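Local coordinates for protein putative TetR-family transcriptional regulator (Rhodococcus sp., PDB 2G3B) that probably binds cis-regulatory DNA as a TetR-family transcription factor, most likely acting as a repressor, at residues A[170-173]-A[174-177]; A[157-160]-A[161-165]. All blocks are in the same frame, centred on the assembly; numbering follows the deposited sequence.

In the fold
Both contacts belong to the C-terminal part of the subunit, within the BetI-type region of a TetR-family regulator, and their centres lie 11 Å apart. Contact 2 comes first along the chain, inside helix 148-167; contact 1 follows after a short loop, where helix 173-188 starts. The two touch directly: Glu-170 N lies 2.9 Å from Arg-165 O, probably hydrogen-bonded, and Ile-171 CG2 packs on the backbone of Arg-165 and Leu-162. Helix 148-167 is buried where contact 2 lies, whereas contact 1 is near the surface. Each also reaches the second subunit, so helix 148-167 and the loop after it both meet that subunit.

Contact 1: residues A[170-173]-A[174-177]; sequences EIST and EDAR
With chi1 at 62°, Ser-172 OG sits between its own backbone N and carbonyl carbon, where it can meet the backbone N-H of Asp-175; Glu-174 has a similar chi1 of 66° and a chain bent at chi2, which folds its carboxylate back over the serine. Ser-172 OG accepts from Asp-175 N at 3.0 Å, the N-H pointing moderately straight at it (149°). The Glu-174 carboxylate lies against the serine without bonding it directly, its CD 3.3 Å from Ser-172 OG. A water joins them instead, bonded to Ser-172 OG and Glu-174 OE2 and weakly to Asp-175 OD1, while a second water runs from Ser-172 N to Asp-175 OD2. Ser-172 is the N-cap of helix 173-188, its bond to Asp-175 N is the capping bond, and the two acidic side chains of the first turn probably interact favourably with the helix dipole. An alanine at Ser-172 is likely to leave the amide of Asp-175 without its capping acceptor and to deprive the bridging water of one mate. Ala-176 N and Arg-177 N begin the regular helical bonding, to Ser-172 O and Thr-173 O. Next to the capping bond, Ile-171 CG1 packs 3.6 Å from Asp-175 CB. Thr-173 CG2 lies 3.8 Å from Arg-177 CD, the two side chains heading the same way; Thr-173 OG1 bonds to Asp-90 and Trp-166, Arg-177 NH1 to Ile-88 O.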
loop_
_atom_site.group_PDB
_atom_site.type_symbol
_atom_site.label_atom_id
_atom_site.label_comp_id
_atom_site.label_asym_id
_atom_site.label_seq_id
_atom_site.Cartn_x
_atom_site.Cartn_y
_atom_site.Cartn_z
ATOM N N GLU A 170 5.195 -3.601 -11.250
ATOM C CA GLU A 170 5.365 -5.001 -10.805
ATOM C C GLU A 170 4.180 -5.898 -11.225
ATOM O O GLU A 170 4.298 -7.133 -11.319
ATOM C CB GLU A 170 5.472 -5.023 -9.274
ATOM C CG GLU A 170 5.890 -6.337 -8.735
ATOM C CD GLU A 170 6.310 -6.209 -7.322
ATOM O OE1 GLU A 170 7.261 -5.460 -7.015
ATOM O OE2 GLU A 170 5.715 -6.886 -6.497
ATOM N N ILE A 171 3.027 -5.261 -11.414
ATOM C CA ILE A 171 1.859 -5.933 -11.883
ATOM C C ILE A 171 1.244 -5.032 -12.973
ATOM O O ILE A 171 1.285 -3.786 -12.847
ATOM C CB ILE A 171 0.871 -6.178 -10.682
ATOM C CG1 ILE A 171 -0.251 -7.123 -11.156
ATOM C CG2 ILE A 171 0.372 -4.832 -10.142
ATOM C CD1 ILE A 171 -1.315 -7.543 -10.111
ATOM N N SER A 172 0.694 -5.645 -14.036
ATOM C CA SER A 172 0.091 -4.890 -15.132
ATOM C C SER A 172 -1.266 -4.359 -14.701
ATOM O O SER A 172 -1.940 -4.925 -13.779
ATOM C CB SER A 172 -0.111 -5.791 -16.374
ATOM O OG SER A 172 -1.033 -6.878 -16.028
ATOM N N THR A 173 -1.742 -3.348 -15.425
ATOM C CA THR A 173 -3.067 -2.804 -15.221
ATOM C C THR A 173 -4.142 -3.927 -15.346
ATOM O O THR A 173 -5.012 -4.069 -14.454
ATOM C CB THR A 173 -3.366 -1.679 -16.268
ATOM O OG1 THR A 173 -2.308 -0.716 -16.188
ATOM C CG2 THR A 173 -4.690 -0.969 -15.944
ATOM N N GLU A 174 -4.072 -4.692 -16.439
ATOM C CA GLU A 174 -5.103 -5.707 -16.718
ATOM C C GLU A 174 -5.061 -6.820 -15.658
ATOM O O GLU A 174 -6.128 -7.358 -15.308
ATOM C CB GLU A 174 -4.969 -6.264 -18.141
ATOM C CG GLU A 174 -3.702 -7.077 -18.472
ATOM C CD GLU A 174 -2.474 -6.222 -18.941
ATOM O OE1 GLU A 174 -2.441 -4.956 -18.772
ATOM O OE2 GLU A 174 -1.531 -6.873 -19.460
ATOM N N ASP A 175 -3.854 -7.154 -15.137
ATOM C CA ASP A 175 -3.773 -8.152 -14.065
ATOM C C ASP A 175 -4.437 -7.627 -12.800
ATOM O O ASP A 175 -5.228 -8.306 -12.165
ATOM C CB ASP A 175 -2.302 -8.527 -13.742
ATOM C CG ASP A 175 -1.823 -9.719 -14.545
ATOM O OD1 ASP A 175 -2.489 -10.085 -15.567
ATOM O OD2 ASP A 175 -0.786 -10.287 -14.156
ATOM N N ALA A 176 -4.075 -6.412 -12.424
ATOM C CA ALA A 176 -4.632 -5.773 -11.213
ATOM C C ALA A 176 -6.186 -5.668 -11.246
ATOM O O ALA A 176 -6.864 -5.954 -10.263
ATOM C CB ALA A 176 -3.941 -4.371 -10.990
ATOM N N ARG A 177 -6.739 -5.279 -12.404
ATOM C CA ARG A 177 -8.202 -5.241 -12.584
ATOM C C ARG A 177 -8.842 -6.614 -12.471
ATOM O O ARG A 177 -9.890 -6.751 -11.835
ATOM C CB ARG A 177 -8.534 -4.542 -13.926
ATOM C CG ARG A 177 -8.155 -3.042 -13.831
ATOM C CD ARG A 177 -8.170 -2.317 -15.259
ATOM N NE ARG A 177 -9.523 -2.401 -15.869
ATOM C CZ ARG A 177 -10.520 -1.571 -15.560
ATOM N NH1 ARG A 177 -10.360 -0.626 -14.632
ATOM N NH2 ARG A 177 -11.669 -1.681 -16.176
HETATM O O HOH W 1 1.301 -8.434 -14.172
HETATM O O HOH W 2 -0.430 -9.031 -17.713
#

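Contact 2: residues A[157-160]-A[161-165]; sequences ALVE and GLSGR
Val-159 O takes two hydrogen bonds from Ser-163, one from each side of its carbonyl plane. The hydroxyl Ser-163 OG donates at 2.7 Å to Val-159 O from well above that plane, 39° out of it and away from a lone pair, while the backbone Ser-163 N reaches the same oxygen at 2.8 Å from the opposite face. The hydroxyl is brought there by a chi1 of -63°, which sets Ser-163 OG beside its own backbone N and turns it back along the helix. Being buried, the hydroxyl is thus satisfied within its own helix, one turn back. Ser-163 CB also lies close, 3.2 Å from Val-159 O, and Val-159 CG1 borders the hydroxyl.

The setting is one continuous alpha-helix, 148-167, in the C-terminal, BetI-type region of a TetR-family regulator; through Ala-157, Leu-158, Leu-162 and Arg-165 it meets the second subunit. The i to i+4 ladder carries on through Gly-161 N to Ala-157 O, Leu-162 N to Leu-158 O and Gly-164 N to Glu-160 O. On another side of the helix Leu-158 and Leu-162 form an apolar ridge one turn long: their CD1 methyls meet at 3.8 Å, and Leu-162 CG rests 3.4 Å from Leu-158 O. Leu-158 has CG anti to its N (chi1 173°), which swings its branch towards the later leucine. Both leucines pack against Leu-180 of helix 173-188, and Leu-162 also meets Ala-157 of the second subunit.

Glu-160 directs its extended chain away from the following turn. Its OE1 makes a salt bridge to Arg-105 of the same chain, and its OE2 pairs with Arg-165 of the second subunit; Arg-165 here returns the same bridge to Glu-160 of that subunit, a reciprocal pairing of buried charges across the dimer interface.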
loop_
_atom_site.group_PDB
_atom_site.type_symbol
_atom_site.label_atom_id
_atom_site.label_comp_id
_atom_site.label_asym_id
_atom_site.label_seq_id
_atom_site.Cartn_x
_atom_site.Cartn_y
_atom_site.Cartn_z
ATOM N N ALA A 157 -8.181 -1.566 1.286
ATOM C CA ALA A 157 -6.768 -1.870 1.560
ATOM C C ALA A 157 -6.136 -2.702 0.422
ATOM O O ALA A 157 -4.968 -2.490 0.042
ATOM C CB ALA A 157 -6.594 -2.581 2.930
ATOM N N LEU A 158 -6.894 -3.661 -0.105
ATOM C CA LEU A 158 -6.490 -4.446 -1.298
ATOM C C LEU A 158 -6.218 -3.549 -2.525
ATOM O O LEU A 158 -5.193 -3.673 -3.195
ATOM C CB LEU A 158 -7.544 -5.543 -1.653
ATOM C CG LEU A 158 -7.294 -6.293 -2.975
ATOM C CD1 LEU A 158 -5.898 -7.101 -2.903
ATOM C CD2 LEU A 158 -8.481 -7.202 -3.397
ATOM N N VAL A 159 -7.091 -2.591 -2.770
ATOM C CA VAL A 159 -6.822 -1.604 -3.858
ATOM C C VAL A 159 -5.486 -0.853 -3.626
ATOM O O VAL A 159 -4.689 -0.705 -4.534
ATOM C CB VAL A 159 -8.007 -0.567 -3.974
ATOM C CG1 VAL A 159 -7.633 0.674 -4.871
ATOM C CG2 VAL A 159 -9.310 -1.300 -4.456
ATOM N N GLU A 160 -5.235 -0.398 -2.389
ATOM C CA GLU A 160 -3.992 0.309 -2.115
ATOM C C GLU A 160 -2.753 -0.594 -2.303
ATOM O O GLU A 160 -1.758 -0.172 -2.845
ATOM C CB GLU A 160 -4.032 0.842 -0.658
ATOM C CG GLU A 160 -4.908 2.125 -0.528
ATOM C CD GLU A 160 -4.634 2.843 0.802
ATOM O OE1 GLU A 160 -3.448 3.112 1.126
ATOM O OE2 GLU A 160 -5.583 3.136 1.533
ATOM N N GLY A 161 -2.828 -1.827 -1.823
ATOM C CA GLY A 161 -1.704 -2.769 -2.002
ATOM C C GLY A 161 -1.461 -3.102 -3.468
ATOM O O GLY A 161 -0.287 -3.139 -3.908
ATOM N N LEU A 162 -2.531 -3.368 -4.219
ATOM C CA LEU A 162 -2.360 -3.617 -5.650
ATOM C C LEU A 162 -1.813 -2.396 -6.348
ATOM O O LEU A 162 -0.969 -2.539 -7.224
ATOM C CB LEU A 162 -3.687 -3.996 -6.315
ATOM C CG LEU A 162 -4.178 -5.415 -5.924
ATOM C CD1 LEU A 162 -5.613 -5.636 -6.379
ATOM C CD2 LEU A 162 -3.259 -6.490 -6.531
ATOM N N SER A 163 -2.347 -1.217 -5.999
ATOM C CA SER A 163 -1.886 0.047 -6.621
ATOM C C SER A 163 -0.398 0.306 -6.365
ATOM O O SER A 163 0.310 0.769 -7.260
ATOM C CB SER A 163 -2.697 1.233 -6.113
ATOM O OG SER A 163 -4.076 1.035 -6.510
ATOM N N GLY A 164 0.073 -0.040 -5.166
ATOM C CA GLY A 164 1.505 0.139 -4.846
ATOM C C GLY A 164 2.369 -0.684 -5.795
ATOM O O GLY A 164 3.428 -0.218 -6.242
ATOM N N ARG A 165 1.963 -1.925 -6.086
ATOM C CA ARG A 165 2.708 -2.777 -7.021
ATOM C C ARG A 165 2.570 -2.310 -8.466
ATOM O O ARG A 165 3.514 -2.353 -9.267
ATOM C CB ARG A 165 2.140 -4.201 -6.892
ATOM C CG ARG A 165 2.508 -4.851 -5.527
ATOM C CD ARG A 165 2.366 -6.366 -5.632
ATOM N NE ARG A 165 2.514 -6.951 -4.272
ATOM C CZ ARG A 165 1.982 -8.110 -3.909
ATOM N NH1 ARG A 165 1.246 -8.784 -4.803
ATOM N NH2 ARG A 165 2.189 -8.579 -2.670
#